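Local coordinates for protein heavy metal cation tricomponent efflux pump ZneA(CzcA-like) (Cupriavidus metallidurans, PDB 4K0J) that exports zinc ions in exchange for protons, acting as the inner-membrane pump of a heavy-metal efflux system of the RND family, at residues C[172-177]-C[597-602]; C[137-142]-C[281-286]. All coordinates share one frame; numbering follows the deposited sequence.

Three of the four segments, 137-142, 172-177 and 281-286, belong to one alpha/beta unit of the periplasmic porter region; the fourth, loop 597-602, comes from a neighbouring one. The contact centres lie about 11 Å apart. Along the chain the segments alternate: 137-142, 172-177, 281-286, and far later 597-602. Contact 2 pairs strands 135-143 and 280-287 inside the unit. On its other side strand 280-287 is hydrogen-bonded to strand 170-177, whose outer side faces the loop 597-602 in contact 1. Reading across the sheet leads from its buried middle to the second half of the chain. By analogy with AcrB, contact 1 probably joins two porter subdomains, whose relative movements are thought to accompany transport.

Contact 1. Residues C[172-177]-C[597-602]; sequences DVANFG and NDEGTD
Asn175 and Asp598 are joined by a hydrogen bond between strand 172-177 and the loop 597-602. Asn175 ND2 donates to Asp598 OD1 at 2.8 Å with an N-H...O angle of 159°. The acceptor lies in the amide plane, yet the N-H reaches the oxygen from above the carboxylate plane, and the two flat groups stand almost perpendicular. Asparagine suits this place because its amide gives and accepts at once: ND2 serves the loop while OD1 accepts from Gln156 NE2 of helix 149-164. Beside it, the Glu599 chain is bent at chi2, and its OE2 lies 3.3 Å from Asn175 N, a weak bond given by the backbone N-H to a poorly ordered carboxylate. Apolar contact comes from Asn597, whose CB lies 3.7 Å from Phe176 CD1, while its CA sits over the rim of one ring face; amide and ring planes are nearly parallel. This is a loop docking on the outer strand of a sheet: Asp172, Ala174 and Phe176 bond through their backbones to strand 280-287, and the N-H of Asn175 turns the other way to meet the loop. By analogy with AcrB, the strand probably belongs to subdomain PN2 and the loop to PC1. Further out, Asn597 ND2 makes a weak bond to Glu599 OE1 at 3.1 Å, and Phe157 of helix 149-164 touches both Asn175 and Asp598.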
ATOM      1  N   ASP C 172       6.940  20.638   0.862  1.00 33.82           N
ATOM      2  CA  ASP C 172       7.391  21.573   1.888  1.00 43.64           C
ATOM      3  C   ASP C 172       8.167  22.749   1.303  1.00 34.81           C
ATOM      4  O   ASP C 172       8.551  22.736   0.131  1.00 28.94           O
ATOM      5  CB  ASP C 172       8.237  20.865   2.951  1.00 55.79           C
ATOM      6  CG  ASP C 172       8.353  21.672   4.238  1.00 64.93           C
ATOM      7  OD1 ASP C 172       7.495  22.557   4.452  1.00 65.55           O
ATOM      8  OD2 ASP C 172       9.291  21.426   5.031  1.00 66.23           O
ATOM      9  N   VAL C 173       8.370  23.768   2.136  1.00 29.38           N
ATOM     10  CA  VAL C 173       9.138  24.950   1.776  1.00 24.49           C
ATOM     11  C   VAL C 173      10.317  25.085   2.728  1.00 33.80           C
ATOM     12  O   VAL C 173      10.159  24.978   3.945  1.00 33.72           O
ATOM     13  CB  VAL C 173       8.289  26.220   1.880  1.00 24.43           C
ATOM     14  CG1 VAL C 173       8.789  27.261   0.895  1.00 51.21           C
ATOM     15  CG2 VAL C 173       6.839  25.901   1.617  1.00 25.11           C
ATOM     16  N   ALA C 174      11.500  25.326   2.169  1.00 42.40           N
ATOM     17  CA  ALA C 174      12.720  25.426   2.968  1.00 47.19           C
ATOM     18  C   ALA C 174      13.200  26.869   3.136  1.00 49.16           C
ATOM     19  O   ALA C 174      13.561  27.528   2.164  1.00 50.03           O
ATOM     20  CB  ALA C 174      13.813  24.578   2.348  1.00 23.20           C
ATOM     21  N   ASN C 175      13.215  27.357   4.372  1.00 22.44           N
ATOM     22  CA  ASN C 175      13.705  28.704   4.634  1.00 30.27           C
ATOM     23  C   ASN C 175      15.216  28.740   4.813  1.00 30.63           C
ATOM     24  O   ASN C 175      15.807  27.782   5.301  1.00 30.01           O
ATOM     25  CB  ASN C 175      13.034  29.293   5.877  1.00 36.82           C
ATOM     26  CG  ASN C 175      13.670  30.606   6.311  1.00 37.10           C
ATOM     27  OD1 ASN C 175      13.861  31.507   5.498  1.00 37.12           O
ATOM     28  ND2 ASN C 175      14.024  30.706   7.588  1.00 22.08           N
ATOM     29  N   PHE C 176      15.835  29.849   4.418  1.00 36.49           N
ATOM     30  CA  PHE C 176      17.251  30.082   4.688  1.00 30.59           C
ATOM     31  C   PHE C 176      17.491  31.576   4.847  1.00 34.39           C
ATOM     32  O   PHE C 176      17.237  32.357   3.936  1.00 41.30           O
ATOM     33  CB  PHE C 176      18.111  29.513   3.558  1.00 21.27           C
ATOM     34  CG  PHE C 176      19.579  29.390   3.894  1.00 21.10           C
ATOM     35  CD1 PHE C 176      20.256  28.213   3.633  1.00 32.99           C
ATOM     36  CD2 PHE C 176      20.291  30.454   4.422  1.00 20.94           C
ATOM     37  CE1 PHE C 176      21.604  28.087   3.922  1.00 32.65           C
ATOM     38  CE2 PHE C 176      21.634  30.336   4.712  1.00 47.68           C
ATOM     39  CZ  PHE C 176      22.292  29.151   4.460  1.00 42.77           C
ATOM     40  N   GLY C 177      17.997  31.966   6.010  1.00 32.59           N
ATOM     41  CA  GLY C 177      18.326  33.356   6.262  1.00 32.35           C
ATOM     42  C   GLY C 177      17.326  34.023   7.177  1.00 27.33           C
ATOM     43  O   GLY C 177      16.462  33.372   7.755  1.00 30.78           O
ATOM     44  N   ASN C 597      20.466  26.183   7.467  1.00 85.90           N
ATOM     45  CA  ASN C 597      19.139  26.791   7.419  1.00 83.63           C
ATOM     46  C   ASN C 597      18.286  26.529   8.664  1.00 70.29           C
ATOM     47  O   ASN C 597      18.751  26.679   9.792  1.00 77.69           O
ATOM     48  CB  ASN C 597      18.398  26.325   6.164  1.00 94.43           C
ATOM     49  CG  ASN C 597      18.872  24.968   5.679  1.00101.70           C
ATOM     50  OD1 ASN C 597      20.046  24.624   5.823  1.00103.95           O
ATOM     51  ND2 ASN C 597      17.962  24.189   5.098  1.00101.90           N
ATOM     52  N   ASP C 598      17.036  26.137   8.455  1.00 55.09           N
ATOM     53  CA  ASP C 598      16.119  25.934   9.573  1.00 68.10           C
ATOM     54  C   ASP C 598      15.849  24.461   9.862  1.00 70.89           C
ATOM     55  O   ASP C 598      15.902  24.026  11.016  1.00 59.22           O
ATOM     56  CB  ASP C 598      14.800  26.678   9.329  1.00 73.50           C
ATOM     57  CG  ASP C 598      14.970  28.193   9.338  1.00 63.95           C
ATOM     58  OD1 ASP C 598      13.992  28.900   9.668  1.00 52.69           O
ATOM     59  OD2 ASP C 598      16.078  28.675   9.019  1.00 59.19           O
ATOM     60  N   GLU C 599      15.570  23.700   8.806  1.00 87.25           N
ATOM     61  CA  GLU C 599      15.182  22.295   8.926  1.00 99.81           C
ATOM     62  C   GLU C 599      16.290  21.407   9.492  1.00101.25           C
ATOM     63  O   GLU C 599      16.173  20.875  10.597  1.00103.91           O
ATOM     64  CB  GLU C 599      14.720  21.748   7.572  1.00105.17           C
ATOM     65  CG  GLU C 599      13.484  22.431   7.004  1.00110.52           C
ATOM     66  CD  GLU C 599      13.798  23.759   6.348  1.00113.91           C
ATOM     67  OE1 GLU C 599      14.984  24.005   6.042  1.00114.97           O
ATOM     68  OE2 GLU C 599      12.861  24.557   6.143  1.00114.06           O
ATOM     69  N   GLY C 600      17.362  21.244   8.727  1.00 94.21           N
ATOM     70  CA  GLY C 600      18.469  20.409   9.153  1.00 85.49           C
ATOM     71  C   GLY C 600      18.705  19.272   8.182  1.00 84.36           C
ATOM     72  O   GLY C 600      19.214  18.220   8.559  1.00 79.34           O
ATOM     73  N   THR C 601      18.322  19.487   6.926  1.00 88.03           N
ATOM     74  CA  THR C 601      18.557  18.509   5.867  1.00 79.44           C
ATOM     75  C   THR C 601      19.943  18.720   5.258  1.00 79.14           C
ATOM     76  O   THR C 601      20.319  18.080   4.274  1.00 61.33           O
ATOM     77  CB  THR C 601      17.472  18.585   4.785  1.00 66.71           C
ATOM     78  OG1 THR C 601      17.297  19.948   4.381  1.00 66.56           O
ATOM     79  CG2 THR C 601      16.160  18.069   5.336  1.00 64.99           C
ATOM     80  N   ASP C 602      20.691  19.634   5.870  1.00 97.28           N
ATOM     81  CA  ASP C 602      22.095  19.861   5.554  1.00 98.72           C
ATOM     82  C   ASP C 602      22.882  20.064   6.851  1.00 72.17           C
ATOM     83  O   ASP C 602      22.447  20.805   7.739  1.00 65.91           O
ATOM     84  CB  ASP C 602      22.255  21.068   4.625  1.00112.97           C
ATOM     85  CG  ASP C 602      21.796  20.779   3.203  1.00120.16           C
ATOM     86  OD1 ASP C 602      22.019  19.645   2.728  1.00126.38           O
ATOM     87  OD2 ASP C 602      21.217  21.682   2.560  1.00116.04           O
TER

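Contact 2. Residues C[137-142]-C[281-286]; sequences IYRYTL and QGITLL
The Tyr140 ring lies with one face over the backbone of Gly282, its CE2 atom 3.4 Å from Gly282 CA. CG sits between the backbone N and the carbonyl carbon (chi1 75°), and the ring beyond it reaches across to the neighbouring strand; glycine, having no side chain, suits the place beneath it. Tyr140 OH is hydrogen-bonded to Gln156. The same two residues form a hydrogen-bonded antiparallel pair, Gly282 N to Tyr140 O at 3.1 Å and Tyr140 N to Gly282 O at 3.3 Å. Thr284 OG1 donates in plane to a lone pair of Tyr138 O at 3.2 Å, so the hydroxyl is satisfied by main chain. Ile137 CD1 makes apolar contact with Leu286 CD1 at 3.7 Å. On the face away from Tyr138 and Tyr140, Arg139 runs extended beside Ile283, NH1 lying 3.7 Å from Ile283 CD1; Gln281 NE2 sits at the guanidinium edge, both it and Arg139 NH1 giving weak hydrogen bonds to Gln593 OE1, while Gln281 OE1 bonds to Tyr320 OH. Helices 149-164 and 292-310 both pack on the tyrosine face. Two beta-alpha-beta units with their first strands, 135-143 and 280-287, paired at the centre make up the ferredoxin-like fold of RND porter subdomains.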
ATOM      1  N   ILE C 137      11.879  23.668  -7.157  1.00 35.91           N
ATOM      2  CA  ILE C 137      11.439  24.218  -8.435  1.00 31.82           C
ATOM      3  C   ILE C 137      11.259  25.730  -8.482  1.00 40.90           C
ATOM      4  O   ILE C 137      11.121  26.304  -9.561  1.00 49.32           O
ATOM      5  CB  ILE C 137      10.139  23.547  -8.909  1.00 40.41           C
ATOM      6  CG1 ILE C 137       9.058  23.654  -7.833  1.00 34.76           C
ATOM      7  CG2 ILE C 137      10.386  22.087  -9.264  1.00 44.73           C
ATOM      8  CD1 ILE C 137       7.740  23.027  -8.251  1.00 32.92           C
ATOM      9  N   TYR C 138      11.269  26.383  -7.326  1.00 40.43           N
ATOM     10  CA  TYR C 138      11.011  27.818  -7.291  1.00 31.01           C
ATOM     11  C   TYR C 138      11.746  28.498  -6.144  1.00 25.84           C
ATOM     12  O   TYR C 138      11.247  28.559  -5.021  1.00 36.99           O
ATOM     13  CB  TYR C 138       9.510  28.068  -7.189  1.00 27.10           C
ATOM     14  CG  TYR C 138       9.095  29.522  -7.241  1.00 34.41           C
ATOM     15  CD1 TYR C 138       8.809  30.224  -6.079  1.00 39.29           C
ATOM     16  CD2 TYR C 138       8.961  30.184  -8.453  1.00 39.40           C
ATOM     17  CE1 TYR C 138       8.415  31.550  -6.119  1.00 39.52           C
ATOM     18  CE2 TYR C 138       8.564  31.507  -8.505  1.00 38.24           C
ATOM     19  CZ  TYR C 138       8.294  32.186  -7.335  1.00 40.33           C
ATOM     20  OH  TYR C 138       7.898  33.505  -7.384  1.00 40.92           O
ATOM     21  N   ARG C 139      12.938  29.006  -6.437  1.00 25.72           N
ATOM     22  CA  ARG C 139      13.738  29.723  -5.448  1.00 24.95           C
ATOM     23  C   ARG C 139      13.401  31.203  -5.472  1.00 26.58           C
ATOM     24  O   ARG C 139      13.252  31.789  -6.541  1.00 30.68           O
ATOM     25  CB  ARG C 139      15.226  29.510  -5.715  1.00 24.87           C
ATOM     26  CG  ARG C 139      15.691  28.105  -5.392  1.00 28.42           C
ATOM     27  CD  ARG C 139      17.129  27.876  -5.792  1.00 33.13           C
ATOM     28  NE  ARG C 139      17.588  26.560  -5.362  1.00 39.13           N
ATOM     29  CZ  ARG C 139      18.152  26.318  -4.183  1.00 36.25           C
ATOM     30  NH1 ARG C 139      18.331  27.312  -3.321  1.00 30.12           N
ATOM     31  NH2 ARG C 139      18.539  25.085  -3.868  1.00 24.31           N
ATOM     32  N   TYR C 140      13.260  31.805  -4.296  1.00 40.37           N
ATOM     33  CA  TYR C 140      12.831  33.196  -4.220  1.00 48.84           C
ATOM     34  C   TYR C 140      13.414  33.894  -3.005  1.00 46.19           C
ATOM     35  O   TYR C 140      13.983  33.259  -2.122  1.00 48.09           O
ATOM     36  CB  TYR C 140      11.301  33.295  -4.168  1.00 44.00           C
ATOM     37  CG  TYR C 140      10.727  32.923  -2.822  1.00 31.07           C
ATOM     38  CD1 TYR C 140      10.472  33.890  -1.858  1.00 29.89           C
ATOM     39  CD2 TYR C 140      10.460  31.606  -2.508  1.00 37.90           C
ATOM     40  CE1 TYR C 140       9.958  33.559  -0.624  1.00 32.84           C
ATOM     41  CE2 TYR C 140       9.941  31.262  -1.275  1.00 46.90           C
ATOM     42  CZ  TYR C 140       9.696  32.242  -0.336  1.00 42.01           C
ATOM     43  OH  TYR C 140       9.187  31.893   0.893  1.00 42.26           O
ATOM     44  N   THR C 141      13.231  35.207  -2.965  1.00 42.34           N
ATOM     45  CA  THR C 141      13.688  36.024  -1.854  1.00 32.99           C
ATOM     46  C   THR C 141      12.664  37.121  -1.610  1.00 40.24           C
ATOM     47  O   THR C 141      12.054  37.636  -2.554  1.00 56.22           O
ATOM     48  CB  THR C 141      15.077  36.630  -2.144  1.00 26.73           C
ATOM     49  OG1 THR C 141      16.040  35.574  -2.239  1.00 30.40           O
ATOM     50  CG2 THR C 141      15.505  37.571  -1.044  1.00 25.91           C
ATOM     51  N   LEU C 142      12.444  37.435  -0.337  1.00 29.53           N
ATOM     52  CA  LEU C 142      11.631  38.574   0.049  1.00 38.03           C
ATOM     53  C   LEU C 142      12.431  39.865  -0.136  1.00 39.41           C
ATOM     54  O   LEU C 142      13.388  40.111   0.600  1.00 40.41           O
ATOM     55  CB  LEU C 142      11.204  38.450   1.519  1.00 39.07           C
ATOM     56  CG  LEU C 142       9.909  37.719   1.898  1.00 36.50           C
ATOM     57  CD1 LEU C 142       8.725  38.292   1.139  1.00 26.38           C
ATOM     58  CD2 LEU C 142      10.022  36.227   1.666  1.00 36.89           C
ATOM     59  N   GLN C 281      15.471  33.655   2.081  1.00 22.11           N
ATOM     60  CA  GLN C 281      14.978  32.961   0.900  1.00 32.74           C
ATOM     61  C   GLN C 281      14.173  31.707   1.214  1.00 37.98           C
ATOM     62  O   GLN C 281      14.252  31.148   2.313  1.00 39.98           O
ATOM     63  CB  GLN C 281      16.143  32.538   0.020  1.00 27.34           C
ATOM     64  CG  GLN C 281      16.789  31.262   0.502  1.00 29.45           C
ATOM     65  CD  GLN C 281      17.502  30.529  -0.597  1.00 34.89           C
ATOM     66  OE1 GLN C 281      17.808  31.099  -1.642  1.00 33.67           O
ATOM     67  NE2 GLN C 281      17.769  29.249  -0.371  1.00 43.63           N
ATOM     68  N   GLY C 282      13.418  31.253   0.219  1.00 34.09           N
ATOM     69  CA  GLY C 282      12.667  30.019   0.336  1.00 35.73           C
ATOM     70  C   GLY C 282      12.894  29.086  -0.839  1.00 29.63           C
ATOM     71  O   GLY C 282      13.188  29.525  -1.950  1.00 23.42           O
ATOM     72  N   ILE C 283      12.752  27.790  -0.582  1.00 23.24           N
ATOM     73  CA  ILE C 283      12.937  26.760  -1.593  1.00 28.70           C
ATOM     74  C   ILE C 283      11.677  25.892  -1.681  1.00 37.30           C
ATOM     75  O   ILE C 283      11.363  25.129  -0.755  1.00 27.49           O
ATOM     76  CB  ILE C 283      14.145  25.866  -1.252  1.00 34.56           C
ATOM     77  CG1 ILE C 283      15.331  26.719  -0.794  1.00 47.88           C
ATOM     78  CG2 ILE C 283      14.524  25.005  -2.439  1.00 33.91           C
ATOM     79  CD1 ILE C 283      16.551  25.919  -0.371  1.00 49.42           C
ATOM     80  N   THR C 284      10.950  26.024  -2.788  1.00 38.23           N
ATOM     81  CA  THR C 284       9.710  25.283  -2.980  1.00 32.92           C
ATOM     82  C   THR C 284      10.012  23.868  -3.432  1.00 28.68           C
ATOM     83  O   THR C 284      10.547  23.652  -4.522  1.00 33.30           O
ATOM     84  CB  THR C 284       8.814  25.956  -4.019  1.00 42.77           C
ATOM     85  OG1 THR C 284       8.615  27.328  -3.654  1.00 56.91           O
ATOM     86  CG2 THR C 284       7.468  25.240  -4.104  1.00 32.89           C
ATOM     87  N   LEU C 285       9.665  22.906  -2.586  1.00 26.15           N
ATOM     88  CA  LEU C 285      10.034  21.521  -2.828  1.00 28.48           C
ATOM     89  C   LEU C 285       8.920  20.747  -3.506  1.00 37.07           C
ATOM     90  O   LEU C 285       7.883  20.469  -2.901  1.00 33.48           O
ATOM     91  CB  LEU C 285      10.425  20.838  -1.521  1.00 28.49           C
ATOM     92  CG  LEU C 285      11.477  21.609  -0.722  1.00 25.66           C
ATOM     93  CD1 LEU C 285      11.900  20.841   0.522  1.00 25.67           C
ATOM     94  CD2 LEU C 285      12.670  21.914  -1.601  1.00 25.47           C
ATOM     95  N   LEU C 286       9.152  20.404  -4.770  1.00 42.19           N
ATOM     96  CA  LEU C 286       8.219  19.604  -5.540  1.00 39.00           C
ATOM     97  C   LEU C 286       8.045  18.240  -4.889  1.00 43.00           C
ATOM     98  O   LEU C 286       9.016  17.496  -4.730  1.00 30.38           O
ATOM     99  CB  LEU C 286       8.725  19.435  -6.975  1.00 30.33           C
ATOM    100  CG  LEU C 286       7.812  18.658  -7.926  1.00 46.51           C
ATOM    101  CD1 LEU C 286       6.657  19.531  -8.401  1.00 31.82           C
ATOM    102  CD2 LEU C 286       8.605  18.111  -9.096  1.00 51.94           C
TER